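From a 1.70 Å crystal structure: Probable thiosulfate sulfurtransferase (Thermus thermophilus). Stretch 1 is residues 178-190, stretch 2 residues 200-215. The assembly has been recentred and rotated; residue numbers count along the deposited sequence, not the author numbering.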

ATOM      1  N   ARG A 178      19.980   6.807  -8.834  1.00 43.05           N
ATOM      2  CA  ARG A 178      20.579   5.540  -8.437  1.00 42.73           C
ATOM      3  C   ARG A 178      19.814   4.355  -9.022  1.00 41.73           C
ATOM      4  O   ARG A 178      20.383   3.283  -9.240  1.00 40.77           O
ATOM      5  N   LEU A 179      18.523   4.540  -9.282  1.00 39.54           N
ATOM      6  CA  LEU A 179      17.719   3.455  -9.837  1.00 39.50           C
ATOM      7  C   LEU A 179      17.691   3.501 -11.361  1.00 39.18           C
ATOM      8  O   LEU A 179      17.263   2.551 -12.012  1.00 39.55           O
ATOM      9  N   GLY A 180      18.144   4.613 -11.927  1.00 40.03           N
ATOM     10  CA  GLY A 180      18.149   4.734 -13.373  1.00 39.17           C
ATOM     11  C   GLY A 180      16.755   4.920 -13.947  1.00 38.87           C
ATOM     12  O   GLY A 180      16.462   4.454 -15.047  1.00 37.86           O
ATOM     13  N   LEU A 181      15.892   5.594 -13.196  1.00 36.94           N
ATOM     14  CA  LEU A 181      14.535   5.854 -13.648  1.00 38.16           C
ATOM     15  C   LEU A 181      14.405   7.343 -13.911  1.00 40.31           C
ATOM     16  O   LEU A 181      15.338   8.106 -13.679  1.00 40.48           O
ATOM     17  N   GLN A 182      13.242   7.756 -14.393  1.00 41.43           N
ATOM     18  CA  GLN A 182      12.997   9.164 -14.649  1.00 43.59           C
ATOM     19  C   GLN A 182      11.506   9.428 -14.625  1.00 41.39           C
ATOM     20  O   GLN A 182      10.700   8.525 -14.851  1.00 41.34           O
ATOM     21  N   PRO A 183      11.114  10.675 -14.337  1.00 41.48           N
ATOM     22  CA  PRO A 183       9.692  11.005 -14.295  1.00 40.44           C
ATOM     23  C   PRO A 183       8.934  10.473 -15.503  1.00 39.97           C
ATOM     24  O   PRO A 183       9.455  10.455 -16.621  1.00 39.84           O
ATOM     25  N   GLY A 184       7.707  10.021 -15.262  1.00 36.03           N
ATOM     26  CA  GLY A 184       6.880   9.506 -16.331  1.00 33.75           C
ATOM     27  C   GLY A 184       7.078   8.048 -16.678  1.00 32.32           C
ATOM     28  O   GLY A 184       6.250   7.475 -17.381  1.00 35.00           O
ATOM     29  N   GLN A 185       8.163   7.446 -16.195  1.00 30.47           N
ATOM     30  CA  GLN A 185       8.460   6.045 -16.468  1.00 28.93           C
ATOM     31  C   GLN A 185       7.540   5.071 -15.743  1.00 29.61           C
ATOM     32  O   GLN A 185       7.259   5.246 -14.557  1.00 27.76           O
ATOM     33  N   GLU A 186       7.091   4.049 -16.467  1.00 28.08           N
ATOM     34  CA  GLU A 186       6.219   3.014 -15.913  1.00 28.32           C
ATOM     35  C   GLU A 186       7.066   2.027 -15.124  1.00 25.80           C
ATOM     36  O   GLU A 186       7.973   1.396 -15.666  1.00 27.95           O
ATOM     37  N   VAL A 187       6.755   1.877 -13.846  1.00 26.98           N
ATOM     38  CA  VAL A 187       7.511   0.964 -13.002  1.00 21.98           C
ATOM     39  C   VAL A 187       6.522   0.182 -12.163  1.00 22.63           C
ATOM     40  O   VAL A 187       5.583   0.757 -11.629  1.00 23.26           O
ATOM     41  N   GLY A 188       6.725  -1.121 -12.083  1.00 19.67           N
ATOM     42  CA  GLY A 188       5.854  -1.949 -11.270  1.00 21.80           C
ATOM     43  C   GLY A 188       6.661  -2.299 -10.035  1.00 21.43           C
ATOM     44  O   GLY A 188       7.891  -2.371 -10.085  1.00 21.84           O
ATOM     45  N   VAL A 189       5.982  -2.458  -8.905  1.00 20.38           N
ATOM     46  CA  VAL A 189       6.674  -2.819  -7.686  1.00 17.26           C
ATOM     47  C   VAL A 189       5.920  -3.935  -6.994  1.00 18.50           C
ATOM     48  O   VAL A 189       4.695  -3.985  -7.056  1.00 16.68           O
ATOM     49  N   TYR A 190       6.648  -4.845  -6.357  1.00 18.25           N
ATOM     50  CA  TYR A 190       5.986  -5.936  -5.646  1.00 18.09           C
ATOM     51  C   TYR A 190       6.847  -6.451  -4.502  1.00 19.40           C
ATOM     52  O   TYR A 190       8.024  -6.092  -4.370  1.00 18.48           O
ATOM     53  N   ALA A 200       7.093   1.896  -1.663  1.00 22.15           N
ATOM     54  CA  ALA A 200       7.850   2.293  -2.859  1.00 19.24           C
ATOM     55  C   ALA A 200       6.930   2.977  -3.859  1.00 21.39           C
ATOM     56  O   ALA A 200       7.340   3.909  -4.572  1.00 21.92           O
ATOM     57  N   PHE A 201       5.675   2.524  -3.893  1.00 17.93           N
ATOM     58  CA  PHE A 201       4.657   3.077  -4.774  1.00 19.82           C
ATOM     59  C   PHE A 201       4.504   4.565  -4.476  1.00 23.14           C
ATOM     60  O   PHE A 201       4.642   5.394  -5.371  1.00 23.74           O
ATOM     61  N   PHE A 202       4.233   4.912  -3.218  1.00 21.64           N
ATOM     62  CA  PHE A 202       4.072   6.320  -2.859  1.00 22.51           C
ATOM     63  C   PHE A 202       5.324   7.177  -3.020  1.00 22.09           C
ATOM     64  O   PHE A 202       5.226   8.343  -3.426  1.00 23.27           O
ATOM     65  N   VAL A 203       6.486   6.613  -2.716  1.00 20.86           N
ATOM     66  CA  VAL A 203       7.731   7.354  -2.856  1.00 21.98           C
ATOM     67  C   VAL A 203       7.970   7.656  -4.327  1.00 23.65           C
ATOM     68  O   VAL A 203       8.219   8.809  -4.705  1.00 25.98           O
ATOM     69  N   LEU A 204       7.883   6.620  -5.160  1.00 23.29           N
ATOM     70  CA  LEU A 204       8.115   6.798  -6.586  1.00 22.88           C
ATOM     71  C   LEU A 204       7.132   7.791  -7.193  1.00 25.70           C
ATOM     72  O   LEU A 204       7.521   8.639  -7.999  1.00 26.09           O
ATOM     73  N   ARG A 205       5.860   7.684  -6.821  1.00 24.08           N
ATOM     74  CA  ARG A 205       4.847   8.589  -7.348  1.00 27.35           C
ATOM     75  C   ARG A 205       5.169  10.033  -6.987  1.00 28.98           C
ATOM     76  O   ARG A 205       4.971  10.946  -7.803  1.00 28.60           O
ATOM     77  N   SER A 206       5.684  10.246  -5.780  1.00 28.12           N
ATOM     78  CA  SER A 206       6.022  11.600  -5.358  1.00 31.86           C
ATOM     79  C   SER A 206       7.203  12.134  -6.164  1.00 34.32           C
ATOM     80  O   SER A 206       7.407  13.348  -6.230  1.00 36.67           O
ATOM     81  N   LEU A 207       7.986  11.240  -6.765  1.00 32.91           N
ATOM     82  CA  LEU A 207       9.128  11.669  -7.567  1.00 32.70           C
ATOM     83  C   LEU A 207       8.747  11.744  -9.040  1.00 34.10           C
ATOM     84  O   LEU A 207       9.600  11.974  -9.895  1.00 35.09           O
ATOM     85  N   GLY A 208       7.466  11.530  -9.329  1.00 31.66           N
ATOM     86  CA  GLY A 208       6.992  11.625 -10.698  1.00 32.53           C
ATOM     87  C   GLY A 208       6.981  10.359 -11.531  1.00 31.31           C
ATOM     88  O   GLY A 208       6.614  10.400 -12.709  1.00 32.04           O
ATOM     89  N   VAL A 209       7.382   9.243 -10.930  1.00 31.00           N
ATOM     90  CA  VAL A 209       7.407   7.957 -11.626  1.00 29.43           C
ATOM     91  C   VAL A 209       6.025   7.307 -11.600  1.00 28.69           C
ATOM     92  O   VAL A 209       5.341   7.339 -10.584  1.00 27.70           O
ATOM     93  N   ARG A 210       5.609   6.732 -12.726  1.00 27.68           N
ATOM     94  CA  ARG A 210       4.305   6.087 -12.792  1.00 27.68           C
ATOM     95  C   ARG A 210       4.388   4.669 -12.229  1.00 25.18           C
ATOM     96  O   ARG A 210       4.360   3.662 -12.958  1.00 24.45           O
ATOM     97  N   ALA A 211       4.499   4.596 -10.913  1.00 23.75           N
ATOM     98  CA  ALA A 211       4.584   3.305 -10.240  1.00 22.08           C
ATOM     99  C   ALA A 211       3.194   2.672 -10.046  1.00 22.24           C
ATOM    100  O   ALA A 211       2.218   3.361  -9.779  1.00 21.92           O
ATOM    101  N   ARG A 212       3.121   1.353 -10.203  1.00 19.51           N
ATOM    102  CA  ARG A 212       1.872   0.598 -10.044  1.00 19.79           C
ATOM    103  C   ARG A 212       2.235  -0.547  -9.118  1.00 18.13           C
ATOM    104  O   ARG A 212       3.286  -1.165  -9.273  1.00 18.81           O
ATOM    105  N   ASN A 213       1.345  -0.848  -8.175  1.00 17.94           N
ATOM    106  CA  ASN A 213       1.592  -1.849  -7.138  1.00 17.59           C
ATOM    107  C   ASN A 213       0.955  -3.204  -7.407  1.00 18.14           C
ATOM    108  O   ASN A 213      -0.253  -3.288  -7.576  1.00 16.00           O
ATOM    109  N   TYR A 214       1.776  -4.251  -7.429  1.00 17.72           N
ATOM    110  CA  TYR A 214       1.293  -5.617  -7.637  1.00 18.77           C
ATOM    111  C   TYR A 214       0.863  -6.076  -6.257  1.00 17.68           C
ATOM    112  O   TYR A 214       1.620  -6.710  -5.526  1.00 20.10           O
ATOM    113  N   LEU A 215      -0.387  -5.758  -5.927  1.00 17.16           N
ATOM    114  CA  LEU A 215      -0.930  -6.073  -4.615  1.00 17.63           C
ATOM    115  C   LEU A 215      -0.896  -7.560  -4.262  1.00 18.02           C
ATOM    116  O   LEU A 215      -0.564  -7.909  -3.133  1.00 17.86           O
TER

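A helix that connects two parallel strands commonly packs on one face of the pair; here the other face carries charged side chains, and these stretches of the sulfurtransferase illustrate the rule well. Strand 186-190 runs alongside strand 210-213, while helix 200-206 returns in nearly the opposite direction. The backbone fixes the register: Val187 N donates to Arg210 O (3.1 Å), Arg212 N to Val187 O (2.9 Å), Val189 N to Arg212 O (3.0 Å) and Tyr214 N to Val189 O (3.0 Å). Alternation along the strand then sends Val187 and Val189 to one face, with Ala211 and Asn213, and Glu186 to the other, with Arg210 and Arg212.

Val189 has the largest covered area of any residue here. In its m rotamer Val189 places CG1 4.0 Å from Leu204 CD1 and 4.2 Å from Ala200 CB, while its CG2 lies 4.4 Å from Phe201 CB; one branched side chain thus meets three residues of the helix. Leu204, itself m,t and directed toward the first stretch, extends the apolar layer. Leu204 CD1 is 4.2 Å from CG1 of Val187, a t rotamer, and Leu204 CD2 is 4.1 Å from Leu181 CD1. Val209, also t, fills the space beside the strand start: its CG1 approaches Val187 CG2 to 3.3 Å, a tight contact, and its CG2 lies 4.4 Å from Leu181 CB.

Arg210, second in covered area, shows how the charged face is organised instead. Its m,t,t chain carries the guanidinium past the turn formed by Gln182 to Gln185, so that Gly184 O lies over one face of the group and is 3.3 Å from Arg210 CD. Glu186, m,m, bends its carboxylate toward the neighbouring strand, bringing OE2 to 3.3 Å from Arg210 CD. The charges remain beyond salt-bridge range, with Glu186 OE2 and Arg210 NH1 4.4 Å apart, and water 2 spans the gap: it donates to Glu186 OE2 (2.6 Å) and accepts a weak bond from Arg210 NH1 (2.9 Å). Water 3 makes a similar link to the next arginine on this face, two residues further on, donating to Glu186 OE1 (2.8 Å) and accepting from Arg212 NH1 (2.6 Å). The carboxylate is therefore linked through water to both arginines, and Gly188, between Glu186 and the strand end, adds no side chain to this face.

At the far end Tyr190 (p) and Tyr214 (t) meet through their CB atoms, 3.7 Å apart, and both hydroxyls find hydrogen-bond partners elsewhere in the structure.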

ATOM      1  CB  ARG A 178      20.637   5.427  -6.908  1.00 45.58           C
ATOM      2  CG  ARG A 178      21.668   6.361  -6.256  1.00 48.49           C
ATOM      3  CD  ARG A 178      21.868   6.050  -4.774  1.00 48.67           C
ATOM      4  NE  ARG A 178      20.670   6.320  -3.984  1.00 50.38           N
ATOM      5  CZ  ARG A 178      20.210   7.535  -3.706  1.00 51.38           C
ATOM      6  NH1 ARG A 178      20.851   8.607  -4.149  1.00 52.15           N
ATOM      7  NH2 ARG A 178      19.103   7.679  -2.990  1.00 51.98           N
ATOM      8  CB  LEU A 179      16.288   3.515  -9.294  1.00 38.71           C
ATOM      9  CG  LEU A 179      16.058   3.172  -7.818  1.00 38.22           C
ATOM     10  CD1 LEU A 179      14.583   3.395  -7.477  1.00 38.25           C
ATOM     11  CD2 LEU A 179      16.453   1.733  -7.546  1.00 40.78           C
ATOM     12  CB  LEU A 181      13.520   5.446 -12.571  1.00 37.18           C
ATOM     13  CG  LEU A 181      13.630   4.028 -12.013  1.00 35.36           C
ATOM     14  CD1 LEU A 181      12.670   3.873 -10.841  1.00 34.70           C
ATOM     15  CD2 LEU A 181      13.325   3.013 -13.103  1.00 30.51           C
ATOM     16  CB  GLN A 182      13.592   9.578 -15.998  1.00 47.03           C
ATOM     17  CG  GLN A 182      13.101   8.774 -17.171  1.00 49.25           C
ATOM     18  CD  GLN A 182      13.912   9.057 -18.418  1.00 53.67           C
ATOM     19  OE1 GLN A 182      13.974  10.197 -18.887  1.00 54.05           O
ATOM     20  NE2 GLN A 182      14.546   8.021 -18.961  1.00 52.78           N
ATOM     21  CB  PRO A 183       9.698  12.526 -14.232  1.00 40.26           C
ATOM     22  CG  PRO A 183      10.923  12.807 -13.420  1.00 40.98           C
ATOM     23  CD  PRO A 183      11.937  11.858 -14.018  1.00 40.92           C
ATOM     24  CB  GLN A 185       9.907   5.725 -16.081  1.00 29.34           C
ATOM     25  CG  GLN A 185      10.331   4.308 -16.422  1.00 32.49           C
ATOM     26  CD  GLN A 185      11.838   4.138 -16.435  1.00 35.94           C
ATOM     27  OE1 GLN A 185      12.582   5.089 -16.195  1.00 36.42           O
ATOM     28  NE2 GLN A 185      12.298   2.920 -16.722  1.00 34.32           N
ATOM     29  CB  GLU A 186       5.506   2.252 -17.030  1.00 26.53           C
ATOM     30  CG  GLU A 186       4.457   3.048 -17.770  1.00 29.22           C
ATOM     31  CD  GLU A 186       3.213   3.297 -16.932  1.00 29.93           C
ATOM     32  OE1 GLU A 186       2.856   2.414 -16.115  1.00 30.39           O
ATOM     33  OE2 GLU A 186       2.594   4.367 -17.102  1.00 29.01           O
ATOM     34  CB  VAL A 187       8.433   1.737 -12.049  1.00 26.32           C
ATOM     35  CG1 VAL A 187       9.314   0.761 -11.262  1.00 23.91           C
ATOM     36  CG2 VAL A 187       9.283   2.723 -12.843  1.00 25.86           C
ATOM     37  CB  VAL A 189       6.791  -1.623  -6.700  1.00 18.57           C
ATOM     38  CG1 VAL A 189       7.829  -0.617  -7.212  1.00 21.75           C
ATOM     39  CG2 VAL A 189       5.466  -0.934  -6.539  1.00 16.91           C
ATOM     40  CB  TYR A 190       5.674  -7.093  -6.617  1.00 15.85           C
ATOM     41  CG  TYR A 190       6.860  -7.984  -6.925  1.00 19.06           C
ATOM     42  CD1 TYR A 190       7.147  -9.086  -6.129  1.00 16.70           C
ATOM     43  CD2 TYR A 190       7.673  -7.737  -8.029  1.00 18.90           C
ATOM     44  CE1 TYR A 190       8.205  -9.938  -6.415  1.00 20.61           C
ATOM     45  CE2 TYR A 190       8.752  -8.591  -8.334  1.00 19.54           C
ATOM     46  CZ  TYR A 190       9.006  -9.687  -7.526  1.00 18.37           C
ATOM     47  OH  TYR A 190      10.035 -10.562  -7.791  1.00 20.57           O
ATOM     48  CB  ALA A 200       8.497   1.079  -3.470  1.00 17.92           C
ATOM     49  CB  PHE A 201       3.320   2.333  -4.559  1.00 16.70           C
ATOM     50  CG  PHE A 201       2.122   2.984  -5.217  1.00 22.94           C
ATOM     51  CD1 PHE A 201       1.777   2.691  -6.532  1.00 19.70           C
ATOM     52  CD2 PHE A 201       1.317   3.858  -4.498  1.00 19.35           C
ATOM     53  CE1 PHE A 201       0.647   3.248  -7.124  1.00 19.90           C
ATOM     54  CE2 PHE A 201       0.174   4.435  -5.086  1.00 23.44           C
ATOM     55  CZ  PHE A 201      -0.158   4.123  -6.404  1.00 24.53           C
ATOM     56  CB  PHE A 202       3.528   6.442  -1.432  1.00 19.47           C
ATOM     57  CG  PHE A 202       2.087   6.095  -1.332  1.00 17.55           C
ATOM     58  CD1 PHE A 202       1.130   6.896  -1.956  1.00 22.33           C
ATOM     59  CD2 PHE A 202       1.678   4.944  -0.664  1.00 23.36           C
ATOM     60  CE1 PHE A 202      -0.212   6.555  -1.924  1.00 23.56           C
ATOM     61  CE2 PHE A 202       0.340   4.592  -0.625  1.00 17.94           C
ATOM     62  CZ  PHE A 202      -0.613   5.397  -1.256  1.00 24.18           C
ATOM     63  CB  VAL A 203       8.943   6.548  -2.336  1.00 20.75           C
ATOM     64  CG1 VAL A 203      10.260   7.277  -2.700  1.00 20.65           C
ATOM     65  CG2 VAL A 203       8.838   6.378  -0.828  1.00 23.21           C
ATOM     66  CB  LEU A 204       8.028   5.454  -7.320  1.00 21.56           C
ATOM     67  CG  LEU A 204       9.200   4.497  -7.097  1.00 22.77           C
ATOM     68  CD1 LEU A 204       8.946   3.171  -7.788  1.00 27.14           C
ATOM     69  CD2 LEU A 204      10.483   5.127  -7.646  1.00 24.80           C
ATOM     70  CB  ARG A 205       3.452   8.197  -6.830  1.00 30.02           C
ATOM     71  CG  ARG A 205       2.906   6.949  -7.520  1.00 31.23           C
ATOM     72  CD  ARG A 205       1.630   7.227  -8.286  1.00 37.63           C
ATOM     73  NE  ARG A 205       1.349   6.182  -9.270  1.00 39.79           N
ATOM     74  CZ  ARG A 205       0.317   6.199 -10.107  1.00 40.67           C
ATOM     75  NH1 ARG A 205      -0.546   7.215 -10.083  1.00 40.65           N
ATOM     76  NH2 ARG A 205       0.144   5.203 -10.968  1.00 40.63           N
ATOM     77  CB  SER A 206       6.360  11.648  -3.870  1.00 30.45           C
ATOM     78  OG  SER A 206       7.641  11.103  -3.603  1.00 32.85           O
ATOM     79  CB  LEU A 207      10.316  10.726  -7.368  1.00 28.81           C
ATOM     80  CG  LEU A 207      10.911  10.745  -5.952  1.00 30.43           C
ATOM     81  CD1 LEU A 207      11.897   9.600  -5.777  1.00 30.88           C
ATOM     82  CD2 LEU A 207      11.583  12.104  -5.695  1.00 33.20           C
ATOM     83  CB  VAL A 209       8.428   7.011 -10.963  1.00 28.97           C
ATOM     84  CG1 VAL A 209       8.256   5.598 -11.492  1.00 31.09           C
ATOM     85  CG2 VAL A 209       9.843   7.520 -11.229  1.00 34.16           C
ATOM     86  CB  ARG A 210       3.801   6.085 -14.236  1.00 30.45           C
ATOM     87  CG  ARG A 210       3.467   7.499 -14.742  1.00 33.60           C
ATOM     88  CD  ARG A 210       3.132   7.522 -16.229  1.00 35.64           C
ATOM     89  NE  ARG A 210       2.988   8.890 -16.724  1.00 40.13           N
ATOM     90  CZ  ARG A 210       3.132   9.242 -18.000  1.00 39.54           C
ATOM     91  NH1 ARG A 210       3.426   8.325 -18.915  1.00 35.62           N
ATOM     92  NH2 ARG A 210       3.001  10.512 -18.361  1.00 39.91           N
ATOM     93  CB  ALA A 211       5.273   3.475  -8.893  1.00 23.41           C
ATOM     94  CB  ARG A 212       1.399   0.026 -11.377  1.00 22.38           C
ATOM     95  CG  ARG A 212       1.014   1.054 -12.413  1.00 30.31           C
ATOM     96  CD  ARG A 212       0.755   0.337 -13.728  1.00 32.89           C
ATOM     97  NE  ARG A 212      -0.363  -0.593 -13.613  1.00 34.68           N
ATOM     98  CZ  ARG A 212      -0.734  -1.438 -14.571  1.00 38.99           C
ATOM     99  NH1 ARG A 212      -0.074  -1.475 -15.721  1.00 37.75           N
ATOM    100  NH2 ARG A 212      -1.774  -2.241 -14.382  1.00 39.96           N
ATOM    101  CB  ASN A 213       1.047  -1.272  -5.806  1.00 18.65           C
ATOM    102  CG  ASN A 213       1.498  -2.044  -4.553  1.00 18.64           C
ATOM    103  OD1 ASN A 213       0.882  -1.920  -3.469  1.00 19.20           O
ATOM    104  ND2 ASN A 213       2.561  -2.785  -4.666  1.00 16.02           N
ATOM    105  CB  TYR A 214       2.401  -6.540  -8.171  1.00 18.62           C
ATOM    106  CG  TYR A 214       1.965  -7.996  -8.284  1.00 17.86           C
ATOM    107  CD1 TYR A 214       0.617  -8.336  -8.393  1.00 15.12           C
ATOM    108  CD2 TYR A 214       2.899  -9.025  -8.244  1.00 16.76           C
ATOM    109  CE1 TYR A 214       0.215  -9.678  -8.441  1.00 16.50           C
ATOM    110  CE2 TYR A 214       2.517 -10.351  -8.302  1.00 19.94           C
ATOM    111  CZ  TYR A 214       1.163 -10.672  -8.392  1.00 19.88           C
ATOM    112  OH  TYR A 214       0.784 -11.988  -8.406  1.00 19.70           O
ATOM    113  CB  LEU A 215      -2.345  -5.503  -4.521  1.00 19.35           C
ATOM    114  CG  LEU A 215      -3.034  -5.584  -3.168  1.00 17.89           C
ATOM    115  CD1 LEU A 215      -2.176  -4.926  -2.075  1.00 22.66           C
ATOM    116  CD2 LEU A 215      -4.381  -4.915  -3.295  1.00 22.21           C
TER
HETATM  117  O   HOH W   1       3.757   0.843 -14.057  1.00 24.85           O
HETATM  118  O   HOH W   2       2.579   5.614 -19.403  1.00 45.63           O
HETATM  119  O   HOH W   3       1.238   0.314 -17.091  1.00 47.22           O